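Local atomic coordinates of arginyl-tRNA synthetase, putative (Plasmodium falciparum, PDB entry 5JLD), a protein that probably joins arginine to its cognate tRNA at the expense of ATP, as a monomeric class I aminoacyl-tRNA synthetase. Residues Ile519-Phe522 with Pro523-Phe526; Leu534-Lys537 with Leu538-Met542. All coordinates share one frame; numbering follows the deposited sequence.

Contact 1 (Ile519-Phe522 with Pro523-Phe526); sequences ILKF and PDIF
Phe522 and Phe526 form a T-shaped aromatic pair one helical turn apart. The edge of Phe526 points at the face of Phe522, with ring centroids 4.8 Å apart and planes at 89°. Phe526 CE2 makes the approach and sits 3.3 Å from Phe522 CZ, over the rim of the ring. The Phe522 side chain extends away from its backbone N (chi1 -164°), which places one face of the ring against the Phe526 edge. Both rings are buried; Leu577 and Cys581 of helix 564-584 also touch Phe522.

The polar contacts lie at the turn. Asp524 N donates to Lys521 O at 2.8 Å. A weak bond follows from Ile525 N to Phe522 O. The Asp524 carboxylate turns to the N-terminal part of the chain: OD2 accepts from the hydroxyls of Tyr37 and Tyr45, and OD1 from Thr11 N. A water bonds to Leu520 O, but its very short approach to Asp524 OD1 makes a bridge doubtful.

Pro523 has no N-H to give, which suits the first turn of a helix. This is a tight helix-to-helix junction, from helix 510-520 into helix 522-532, within the predominantly helical DALR anticodon-binding domain.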
loop_
_atom_site.group_PDB
_atom_site.type_symbol
_atom_site.label_atom_id
_atom_site.label_comp_id
_atom_site.label_asym_id
_atom_site.label_seq_id
_atom_site.Cartn_x
_atom_site.Cartn_y
_atom_site.Cartn_z
ATOM N N ILE A 519 10.352 15.829 7.037
ATOM C CA ILE A 519 10.650 14.630 7.798
ATOM C C ILE A 519 9.577 14.367 8.861
ATOM O O ILE A 519 9.107 13.245 9.009
ATOM C CB ILE A 519 12.018 14.734 8.463
ATOM C CG1 ILE A 519 13.110 14.705 7.395
ATOM C CG2 ILE A 519 12.202 13.621 9.477
ATOM C CD1 ILE A 519 14.485 15.147 7.922
ATOM N N LEU A 520 9.147 15.407 9.567
ATOM C CA LEU A 520 8.170 15.195 10.632
ATOM C C LEU A 520 6.738 14.984 10.106
ATOM O O LEU A 520 5.834 14.670 10.886
ATOM C CB LEU A 520 8.195 16.372 11.619
ATOM C CG LEU A 520 9.504 16.527 12.392
ATOM C CD1 LEU A 520 9.530 17.870 13.107
ATOM C CD2 LEU A 520 9.710 15.350 13.369
ATOM N N LYS A 521 6.529 15.168 8.800
ATOM C CA LYS A 521 5.216 14.880 8.205
ATOM C C LYS A 521 4.946 13.377 8.004
ATOM O O LYS A 521 3.819 12.985 7.724
ATOM C CB LYS A 521 5.066 15.580 6.860
ATOM C CG LYS A 521 4.933 17.108 6.922
ATOM C CD LYS A 521 4.622 17.655 5.533
ATOM C CE LYS A 521 4.446 19.156 5.544
ATOM N NZ LYS A 521 4.150 19.628 4.159
ATOM N N PHE A 522 5.989 12.561 8.123
ATOM C CA PHE A 522 5.935 11.129 7.818
ATOM C C PHE A 522 4.693 10.428 8.430
ATOM O O PHE A 522 3.967 9.764 7.711
ATOM C CB PHE A 522 7.251 10.462 8.271
ATOM C CG PHE A 522 7.487 9.086 7.696
ATOM C CD1 PHE A 522 7.308 8.841 6.349
ATOM C CD2 PHE A 522 7.916 8.041 8.510
ATOM C CE1 PHE A 522 7.542 7.575 5.812
ATOM C CE2 PHE A 522 8.161 6.777 7.985
ATOM C CZ PHE A 522 7.968 6.539 6.628
ATOM N N PRO A 523 4.403 10.643 9.729
ATOM C CA PRO A 523 3.212 9.976 10.285
ATOM C C PRO A 523 1.884 10.341 9.610
ATOM O O PRO A 523 0.966 9.502 9.615
ATOM C CB PRO A 523 3.210 10.437 11.748
ATOM C CG PRO A 523 4.660 10.714 12.040
ATOM C CD PRO A 523 5.157 11.359 10.779
ATOM N N ASP A 524 1.785 11.549 9.042
ATOM C CA ASP A 524 0.570 11.973 8.351
ATOM C C ASP A 524 0.262 11.021 7.185
ATOM O O ASP A 524 -0.904 10.722 6.889
ATOM C CB ASP A 524 0.695 13.412 7.813
ATOM C CG ASP A 524 0.981 14.456 8.911
ATOM O OD1 ASP A 524 0.956 14.160 10.123
ATOM O OD2 ASP A 524 1.225 15.605 8.546
ATOM N N ILE A 525 1.323 10.567 6.521
ATOM C CA ILE A 525 1.188 9.665 5.376
ATOM C C ILE A 525 0.470 8.373 5.799
ATOM O O ILE A 525 -0.440 7.894 5.115
ATOM C CB ILE A 525 2.555 9.315 4.760
ATOM C CG1 ILE A 525 3.310 10.587 4.338
ATOM C CG2 ILE A 525 2.382 8.362 3.579
ATOM C CD1 ILE A 525 2.581 11.369 3.251
ATOM N N PHE A 526 0.866 7.837 6.947
ATOM C CA PHE A 526 0.288 6.593 7.437
ATOM C C PHE A 526 -1.127 6.833 7.927
ATOM O O PHE A 526 -2.041 6.039 7.644
ATOM C CB PHE A 526 1.168 6.000 8.526
ATOM C CG PHE A 526 2.502 5.569 8.014
ATOM C CD1 PHE A 526 2.675 4.304 7.470
ATOM C CD2 PHE A 526 3.573 6.450 8.014
ATOM C CE1 PHE A 526 3.905 3.912 6.963
ATOM C CE2 PHE A 526 4.810 6.066 7.506
ATOM C CZ PHE A 526 4.977 4.799 6.980
HETATM O O HOH W 1 2.993 14.019 11.398
#

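Contact 2 (Leu534-Lys537 with Leu538-Met542); sequences LVHK and LAEYM
Lys537 and Glu540 run side by side and point the same way off the helix. The lysine bends at chi2, and the bend keeps its amino group beside the carboxylate. The ammonium is held loosely: Lys537 NZ is 3.9 Å from Glu540 OE2, a long salt bridge, and 4.0 Å from Glu540 OE1. The aliphatic part of the lysine also approaches, with Lys537 CD 4.0 Å from Glu540 OE2.

His536 flanks the same carboxylate. Its CD2 meets Glu540 OE2 at 3.9 Å, and the oxygen lies at the ring edge, near its plane. The imidazole and carboxylate planes are 52° apart. CG of His536 stands between the backbone N and the carbonyl carbon (chi1 73°), a position that swings the ring along the helix toward Glu540. Lys537 CG lies loosely over one face of the ring, toward the rim. The ring also meets that of His456.

These residues form the opening turns of helix 536-556 in the DALR anticodon-binding domain. Val535 O takes Leu538 N at 2.9 Å (i to i+3) and, weakly, Ala539 N (i to i+4). Stronger i to i+4 bonds follow. Glu540 N reaches His536 O at 2.8 Å in an almost straight bond (178°), and Tyr541 N reaches Lys537 O at 2.9 Å.

Leu538 and Tyr541 leave the helix on its buried side. Leu538 packs on Phe522, while the Tyr541 ring stacks on His518 and its hydroxyl bonds to His518 O.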
loop_
_atom_site.group_PDB
_atom_site.type_symbol
_atom_site.label_atom_id
_atom_site.label_comp_id
_atom_site.label_asym_id
_atom_site.label_seq_id
_atom_site.Cartn_x
_atom_site.Cartn_y
_atom_site.Cartn_z
ATOM N N LEU A 534 -4.304 4.946 -0.370
ATOM C CA LEU A 534 -3.662 5.511 -1.552
ATOM C C LEU A 534 -2.152 5.622 -1.316
ATOM O O LEU A 534 -1.660 6.635 -0.787
ATOM C CB LEU A 534 -4.275 6.870 -1.913
ATOM C CG LEU A 534 -5.793 6.834 -2.122
ATOM C CD1 LEU A 534 -6.390 8.248 -2.223
ATOM C CD2 LEU A 534 -6.150 6.006 -3.348
ATOM N N VAL A 535 -1.421 4.581 -1.725
ATOM C CA VAL A 535 0.001 4.472 -1.413
ATOM C C VAL A 535 0.862 5.362 -2.306
ATOM O O VAL A 535 2.057 5.543 -2.030
ATOM C CB VAL A 535 0.514 3.009 -1.538
ATOM C CG1 VAL A 535 -0.507 2.005 -0.948
ATOM C CG2 VAL A 535 0.810 2.685 -2.984
ATOM N N HIS A 536 0.287 5.900 -3.386
ATOM C CA HIS A 536 1.060 6.825 -4.220
ATOM C C HIS A 536 1.465 8.068 -3.387
ATOM O O HIS A 536 2.540 8.645 -3.604
ATOM C CB HIS A 536 0.299 7.223 -5.496
ATOM C CG HIS A 536 -0.849 8.159 -5.275
ATOM N ND1 HIS A 536 -2.136 7.717 -5.018
ATOM C CD2 HIS A 536 -0.920 9.510 -5.312
ATOM C CE1 HIS A 536 -2.937 8.756 -4.887
ATOM N NE2 HIS A 536 -2.228 9.859 -5.065
ATOM N N LYS A 537 0.627 8.422 -2.405
ATOM C CA LYS A 537 0.953 9.484 -1.454
ATOM C C LYS A 537 2.297 9.233 -0.786
ATOM O O LYS A 537 3.042 10.169 -0.542
ATOM C CB LYS A 537 -0.147 9.623 -0.410
ATOM C CG LYS A 537 -1.408 10.285 -0.940
ATOM C CD LYS A 537 -1.054 11.669 -1.489
ATOM C CE LYS A 537 -2.238 12.625 -1.480
ATOM N NZ LYS A 537 -1.836 13.968 -1.982
ATOM N N LEU A 538 2.626 7.964 -0.533
ATOM C CA LEU A 538 3.917 7.623 0.063
ATOM C C LEU A 538 5.028 7.870 -0.968
ATOM O O LEU A 538 6.033 8.515 -0.665
ATOM C CB LEU A 538 3.921 6.168 0.573
ATOM C CG LEU A 538 5.197 5.558 1.169
ATOM C CD1 LEU A 538 5.797 6.466 2.237
ATOM C CD2 LEU A 538 4.911 4.155 1.754
ATOM N N ALA A 539 4.824 7.407 -2.200
ATOM C CA ALA A 539 5.825 7.611 -3.254
ATOM C C ALA A 539 6.101 9.115 -3.443
ATOM O O ALA A 539 7.258 9.582 -3.484
ATOM C CB ALA A 539 5.349 6.982 -4.558
ATOM N N GLU A 540 5.011 9.862 -3.547
ATOM C CA GLU A 540 5.046 11.314 -3.610
ATOM C C GLU A 540 5.911 11.860 -2.463
ATOM O O GLU A 540 6.855 12.628 -2.676
ATOM C CB GLU A 540 3.638 11.869 -3.471
ATOM C CG GLU A 540 2.916 12.298 -4.696
ATOM C CD GLU A 540 1.747 13.197 -4.308
ATOM O OE1 GLU A 540 1.941 14.050 -3.404
ATOM O OE2 GLU A 540 0.644 13.040 -4.873
ATOM N N TYR A 541 5.589 11.410 -1.247
ATOM C CA TYR A 541 6.248 11.898 -0.049
ATOM C C TYR A 541 7.730 11.699 -0.238
ATOM O O TYR A 541 8.554 12.605 0.019
ATOM C CB TYR A 541 5.753 11.149 1.191
ATOM C CG TYR A 541 6.547 11.463 2.435
ATOM C CD1 TYR A 541 6.229 12.569 3.216
ATOM C CD2 TYR A 541 7.622 10.667 2.822
ATOM C CE1 TYR A 541 6.949 12.866 4.356
ATOM C CE2 TYR A 541 8.355 10.965 3.962
ATOM C CZ TYR A 541 8.009 12.072 4.724
ATOM O OH TYR A 541 8.716 12.388 5.864
ATOM N N MET A 542 8.047 10.527 -0.783
ATOM C CA MET A 542 9.422 10.105 -0.851
ATOM C C MET A 542 10.113 10.997 -1.839
ATOM O O MET A 542 11.207 11.499 -1.576
ATOM C CB MET A 542 9.539 8.630 -1.259
ATOM C CG MET A 542 10.971 8.140 -1.208
ATOM S SD MET A 542 11.148 6.409 -1.682
ATOM C CE MET A 542 10.469 6.463 -3.341
#

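How the contacts relate
Contact 1 and contact 2 follow one another along the chain, with centres 11 Å apart. Helix 522-532 carries the later part of contact 1, and helix 536-556 follows it with contact 2. The two contacts touch directly. Tyr541 of contact 2 is the main bridge: its CE2 lies 3.4 Å from Phe522 CD1, and its CD1 lies 3.7 Å from Ile525 CG1. Ile525 also reaches the neighbouring turn, with its CG2 3.9 Å from Leu538 CA. Both contacts belong to the DALR anticodon-binding domain. Helix 564-584 packs against each of them, with Leu577 touching both Phe522 and Tyr541.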